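Local coordinates for protein glycoside transferase (Listeria monocytogenes, PDB 6R2M) that is an extracellular glycoside hydrolase linked to exopolysaccharide, possibly with transferase activity, at residues K134-F146 with K153-I165. Sequence-based numbering, arbitrary orientation.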
loop_
_atom_site.group_PDB
_atom_site.type_symbol
_atom_site.label_atom_id
_atom_site.label_comp_id
_atom_site.label_asym_id
_atom_site.label_seq_id
_atom_site.Cartn_x
_atom_site.Cartn_y
_atom_site.Cartn_z
ATOM N N LYS A 134 5.043 -12.809 -10.243
ATOM C CA LYS A 134 6.414 -12.672 -10.726
ATOM C C LYS A 134 6.555 -13.160 -12.162
ATOM O O LYS A 134 7.298 -12.568 -12.959
ATOM C CB LYS A 134 7.356 -13.439 -9.804
ATOM C CG LYS A 134 8.799 -13.528 -10.295
ATOM C CD LYS A 134 9.625 -14.358 -9.318
ATOM C CE LYS A 134 10.926 -14.850 -9.918
ATOM N NZ LYS A 134 11.617 -15.717 -8.927
ATOM N N LYS A 135 5.843 -14.235 -12.508
ATOM C CA LYS A 135 5.996 -14.843 -13.828
ATOM C C LYS A 135 5.400 -13.968 -14.931
ATOM O O LYS A 135 6.029 -13.757 -15.978
ATOM C CB LYS A 135 5.367 -16.238 -13.834
ATOM C CG LYS A 135 5.383 -16.933 -15.200
ATOM C CD LYS A 135 4.893 -18.365 -15.075
ATOM C CE LYS A 135 4.902 -19.055 -16.429
ATOM N NZ LYS A 135 4.311 -20.413 -16.341
ATOM N N TYR A 136 4.194 -13.443 -14.715
ATOM C CA TYR A 136 3.449 -12.802 -15.792
ATOM C C TYR A 136 3.500 -11.282 -15.768
ATOM O O TYR A 136 3.493 -10.661 -16.835
ATOM C CB TYR A 136 1.984 -13.259 -15.763
ATOM C CG TYR A 136 1.832 -14.679 -16.245
ATOM C CD1 TYR A 136 1.909 -14.976 -17.597
ATOM C CD2 TYR A 136 1.667 -15.726 -15.349
ATOM C CE1 TYR A 136 1.798 -16.282 -18.049
ATOM C CE2 TYR A 136 1.550 -17.047 -15.796
ATOM C CZ TYR A 136 1.617 -17.307 -17.148
ATOM O OH TYR A 136 1.503 -18.602 -17.599
ATOM N N SER A 137 3.540 -10.652 -14.595
ATOM C CA SER A 137 3.527 -9.192 -14.540
ATOM C C SER A 137 4.954 -8.628 -14.531
ATOM O O SER A 137 5.375 -7.872 -13.659
ATOM C CB SER A 137 2.711 -8.729 -13.339
ATOM O OG SER A 137 2.328 -7.381 -13.540
ATOM N N ALA A 138 5.708 -9.001 -15.559
ATOM C CA ALA A 138 7.133 -8.699 -15.610
ATOM C C ALA A 138 7.597 -8.794 -17.051
ATOM O O ALA A 138 7.040 -9.549 -17.844
ATOM C CB ALA A 138 7.949 -9.663 -14.747
ATOM N N GLU A 139 8.632 -8.027 -17.373
ATOM C CA GLU A 139 9.265 -8.062 -18.684
ATOM C C GLU A 139 10.732 -8.385 -18.448
ATOM O O GLU A 139 11.461 -7.579 -17.858
ATOM C CB GLU A 139 9.075 -6.740 -19.424
ATOM C CG GLU A 139 9.847 -6.638 -20.736
ATOM C CD GLU A 139 9.460 -7.712 -21.742
ATOM O OE1 GLU A 139 8.322 -8.215 -21.678
ATOM O OE2 GLU A 139 10.299 -8.049 -22.606
ATOM N N GLN A 140 11.136 -9.591 -18.859
ATOM C CA GLN A 140 12.506 -10.081 -18.698
ATOM C C GLN A 140 12.954 -10.057 -17.238
ATOM O O GLN A 140 14.102 -9.730 -16.925
ATOM C CB GLN A 140 13.475 -9.295 -19.580
ATOM C CG GLN A 140 13.330 -9.630 -21.055
ATOM C CD GLN A 140 14.045 -10.912 -21.436
ATOM O OE1 GLN A 140 13.751 -11.986 -20.905
ATOM N NE2 GLN A 140 15.000 -10.803 -22.355
ATOM N N GLY A 141 12.037 -10.411 -16.337
ATOM C CA GLY A 141 12.332 -10.500 -14.925
ATOM C C GLY A 141 12.158 -9.213 -14.143
ATOM O O GLY A 141 12.310 -9.238 -12.913
ATOM N N VAL A 142 11.858 -8.105 -14.808
ATOM C CA VAL A 142 11.682 -6.802 -14.167
ATOM C C VAL A 142 10.181 -6.523 -14.066
ATOM O O VAL A 142 9.498 -6.560 -15.095
ATOM C CB VAL A 142 12.378 -5.685 -14.961
ATOM C CG1 VAL A 142 12.276 -4.347 -14.235
ATOM C CG2 VAL A 142 13.836 -6.080 -15.253
ATOM N N PRO A 143 9.653 -6.214 -12.889
ATOM C CA PRO A 143 8.197 -6.068 -12.774
ATOM C C PRO A 143 7.666 -4.929 -13.631
ATOM O O PRO A 143 8.327 -3.906 -13.828
ATOM C CB PRO A 143 7.980 -5.786 -11.281
ATOM C CG PRO A 143 9.323 -5.284 -10.786
ATOM C CD PRO A 143 10.336 -6.044 -11.596
ATOM N N VAL A 144 6.442 -5.123 -14.126
ATOM C CA VAL A 144 5.641 -4.056 -14.706
ATOM C C VAL A 144 4.311 -4.015 -13.947
ATOM O O VAL A 144 4.001 -4.902 -13.149
ATOM C CB VAL A 144 5.432 -4.228 -16.226
ATOM C CG1 VAL A 144 6.774 -4.143 -16.955
ATOM C CG2 VAL A 144 4.757 -5.568 -16.541
ATOM N N ASP A 145 3.520 -2.970 -14.204
ATOM C CA ASP A 145 2.411 -2.667 -13.292
ATOM C C ASP A 145 1.363 -3.765 -13.253
ATOM O O ASP A 145 0.691 -3.948 -12.226
ATOM C CB ASP A 145 1.734 -1.360 -13.690
ATOM C CG ASP A 145 2.592 -0.150 -13.393
ATOM O OD1 ASP A 145 3.509 -0.249 -12.549
ATOM O OD2 ASP A 145 2.361 0.900 -14.029
ATOM N N PHE A 146 1.166 -4.465 -14.361
ATOM C CA PHE A 146 0.039 -5.381 -14.436
ATOM C C PHE A 146 0.220 -6.309 -15.618
ATOM O O PHE A 146 1.065 -6.093 -16.489
ATOM C CB PHE A 146 -1.303 -4.647 -14.557
ATOM C CG PHE A 146 -1.425 -3.780 -15.771
ATOM C CD1 PHE A 146 -1.687 -4.325 -17.027
ATOM C CD2 PHE A 146 -1.311 -2.411 -15.651
ATOM C CE1 PHE A 146 -1.804 -3.504 -18.142
ATOM C CE2 PHE A 146 -1.430 -1.589 -16.760
ATOM C CZ PHE A 146 -1.684 -2.140 -18.002
ATOM N N LYS A 153 -1.569 -9.600 -22.346
ATOM C CA LYS A 153 -0.634 -8.527 -22.638
ATOM C C LYS A 153 -0.135 -7.950 -21.326
ATOM O O LYS A 153 -0.916 -7.775 -20.387
ATOM C CB LYS A 153 -1.282 -7.426 -23.484
ATOM C CG LYS A 153 -2.099 -7.939 -24.658
ATOM C CD LYS A 153 -1.315 -7.925 -25.968
ATOM C CE LYS A 153 -1.945 -8.865 -27.005
ATOM N NZ LYS A 153 -3.436 -8.956 -26.886
ATOM N N LYS A 154 1.158 -7.658 -21.268
ATOM C CA LYS A 154 1.770 -7.036 -20.101
ATOM C C LYS A 154 1.738 -5.514 -20.223
ATOM O O LYS A 154 1.744 -4.957 -21.325
ATOM C CB LYS A 154 3.221 -7.504 -19.940
ATOM C CG LYS A 154 3.426 -9.026 -19.918
ATOM C CD LYS A 154 4.712 -9.414 -20.653
ATOM C CE LYS A 154 5.309 -10.721 -20.142
ATOM N NZ LYS A 154 4.316 -11.579 -19.448
ATOM N N ALA A 155 1.714 -4.839 -19.076
ATOM C CA ALA A 155 1.891 -3.393 -19.065
ATOM C C ALA A 155 3.279 -3.023 -19.585
ATOM O O ALA A 155 4.240 -3.786 -19.453
ATOM C CB ALA A 155 1.706 -2.834 -17.652
ATOM N N ASP A 156 3.390 -1.833 -20.173
ATOM C CA ASP A 156 4.691 -1.352 -20.618
ATOM C C ASP A 156 5.243 -0.268 -19.702
ATOM O O ASP A 156 6.200 0.418 -20.068
ATOM C CB ASP A 156 4.629 -0.853 -22.063
ATOM C CG ASP A 156 3.545 0.179 -22.289
ATOM O OD1 ASP A 156 3.103 0.838 -21.319
ATOM O OD2 ASP A 156 3.133 0.344 -23.459
ATOM N N THR A 157 4.661 -0.102 -18.515
ATOM C CA THR A 157 5.157 0.845 -17.533
ATOM C C THR A 157 5.420 0.117 -16.228
ATOM O O THR A 157 4.753 -0.872 -15.908
ATOM C CB THR A 157 4.160 1.993 -17.251
ATOM O OG1 THR A 157 2.902 1.457 -16.819
ATOM C CG2 THR A 157 3.927 2.820 -18.489
ATOM N N LEU A 158 6.374 0.639 -15.456
ATOM C CA LEU A 158 6.468 0.338 -14.033
ATOM C C LEU A 158 6.374 1.646 -13.266
ATOM O O LEU A 158 7.244 2.507 -13.398
ATOM C CB LEU A 158 7.768 -0.379 -13.677
ATOM C CG LEU A 158 8.017 -0.554 -12.178
ATOM C CD1 LEU A 158 6.956 -1.470 -11.552
ATOM C CD2 LEU A 158 9.431 -1.080 -11.890
ATOM N N HIS A 159 5.322 1.791 -12.471
ATOM C CA HIS A 159 5.259 2.871 -11.506
ATOM C C HIS A 159 6.001 2.441 -10.249
ATOM O O HIS A 159 5.668 1.413 -9.644
ATOM C CB HIS A 159 3.808 3.227 -11.214
ATOM C CG HIS A 159 3.161 3.985 -12.330
ATOM N ND1 HIS A 159 2.840 3.394 -13.535
ATOM C CD2 HIS A 159 2.808 5.288 -12.443
ATOM C CE1 HIS A 159 2.305 4.300 -14.336
ATOM N NE2 HIS A 159 2.271 5.457 -13.697
ATOM N N LEU A 160 7.014 3.222 -9.854
ATOM C CA LEU A 160 7.845 2.819 -8.728
ATOM C C LEU A 160 7.057 2.760 -7.426
ATOM O O LEU A 160 7.466 2.057 -6.491
ATOM C CB LEU A 160 9.024 3.774 -8.591
ATOM C CG LEU A 160 9.963 3.748 -9.794
ATOM C CD1 LEU A 160 11.066 4.768 -9.622
ATOM C CD2 LEU A 160 10.536 2.352 -9.966
ATOM N N SER A 161 5.943 3.487 -7.339
ATOM C CA SER A 161 5.106 3.426 -6.146
ATOM C C SER A 161 4.419 2.078 -5.975
ATOM O O SER A 161 3.820 1.839 -4.924
ATOM C CB SER A 161 4.061 4.544 -6.183
ATOM O OG SER A 161 3.107 4.315 -7.217
ATOM N N TYR A 162 4.487 1.206 -6.972
ATOM C CA TYR A 162 3.935 -0.131 -6.876
ATOM C C TYR A 162 4.924 -1.126 -6.276
ATOM O O TYR A 162 4.554 -2.283 -6.049
ATOM C CB TYR A 162 3.511 -0.613 -8.266
ATOM C CG TYR A 162 2.132 -0.180 -8.734
ATOM C CD1 TYR A 162 1.501 0.952 -8.205
ATOM C CD2 TYR A 162 1.460 -0.922 -9.701
ATOM C CE1 TYR A 162 0.234 1.331 -8.655
ATOM C CE2 TYR A 162 0.212 -0.547 -10.159
ATOM C CZ TYR A 162 -0.404 0.567 -9.619
ATOM O OH TYR A 162 -1.661 0.924 -10.071
ATOM N N LEU A 163 6.169 -0.718 -6.008
ATOM C CA LEU A 163 7.165 -1.674 -5.549
ATOM C C LEU A 163 6.993 -1.949 -4.062
ATOM O O LEU A 163 6.784 -1.032 -3.255
ATOM C CB LEU A 163 8.581 -1.170 -5.820
ATOM C CG LEU A 163 8.971 -0.981 -7.286
ATOM C CD1 LEU A 163 10.315 -0.278 -7.382
ATOM C CD2 LEU A 163 9.033 -2.293 -8.036
ATOM N N ASN A 164 7.071 -3.225 -3.704
ATOM C CA ASN A 164 7.028 -3.667 -2.318
ATOM C C ASN A 164 8.279 -4.521 -2.167
ATOM O O ASN A 164 8.300 -5.667 -2.616
ATOM C CB ASN A 164 5.739 -4.435 -2.039
ATOM C CG ASN A 164 5.593 -4.854 -0.592
ATOM O OD1 ASN A 164 6.555 -5.269 0.064
ATOM N ND2 ASN A 164 4.369 -4.773 -0.094
ATOM N N ILE A 165 9.344 -3.938 -1.606
ATOM C CA ILE A 165 10.636 -4.621 -1.603
ATOM C C ILE A 165 10.564 -5.902 -0.787
ATOM O O ILE A 165 11.105 -6.939 -1.180
ATOM C CB ILE A 165 11.737 -3.680 -1.078
ATOM C CG1 ILE A 165 11.866 -2.457 -1.990
ATOM C CG2 ILE A 165 13.085 -4.434 -0.944
ATOM C CD1 ILE A 165 12.017 -2.776 -3.485
HETATM O O HOH W 1 6.129 -13.424 -18.573
#
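Asp145 OD2 accepts two side-chain bonds, from His159 ND1 at 2.6 Å and from Thr157 OG1 at 2.9 Å. The imidazole N-H arrives on the syn side, 18° out of the carboxylate plane, whereas the threonine hydroxyl comes from well above that plane. The other oxygen, Asp145 OD1, takes the backbone N-H of His159 on its syn lone pair (N to OD1 2.7 Å, N-H...O 167°). Three donors thus fix the carboxylate's rotation. The Asp145 backbone joins in, its N donating to Thr157 O at 3.0 Å.

Beside this carboxylate, Ala155 CB makes a CH-pi contact over the Phe146 ring, 3.4 Å from the centroid and nearly on its normal. A chi1 of 60° places the phenyl between its own N and carbonyl carbon, and Ala155 N bonds back to Phe146 O. Farther along, bends at chi2 and chi4 bring Lys154 NZ to Tyr136 O (2.9 Å), at the C-terminal end of helix 120-136; a water bridges NZ to Lys135 O.

Lys154 therefore ties strand 153-154 to that helix end, while Asp145, just past hairpin 138-143, binds strand 158-159, an outer strand paired with 193-195, and Pro143 and Tyr162 rest on helix 100-116.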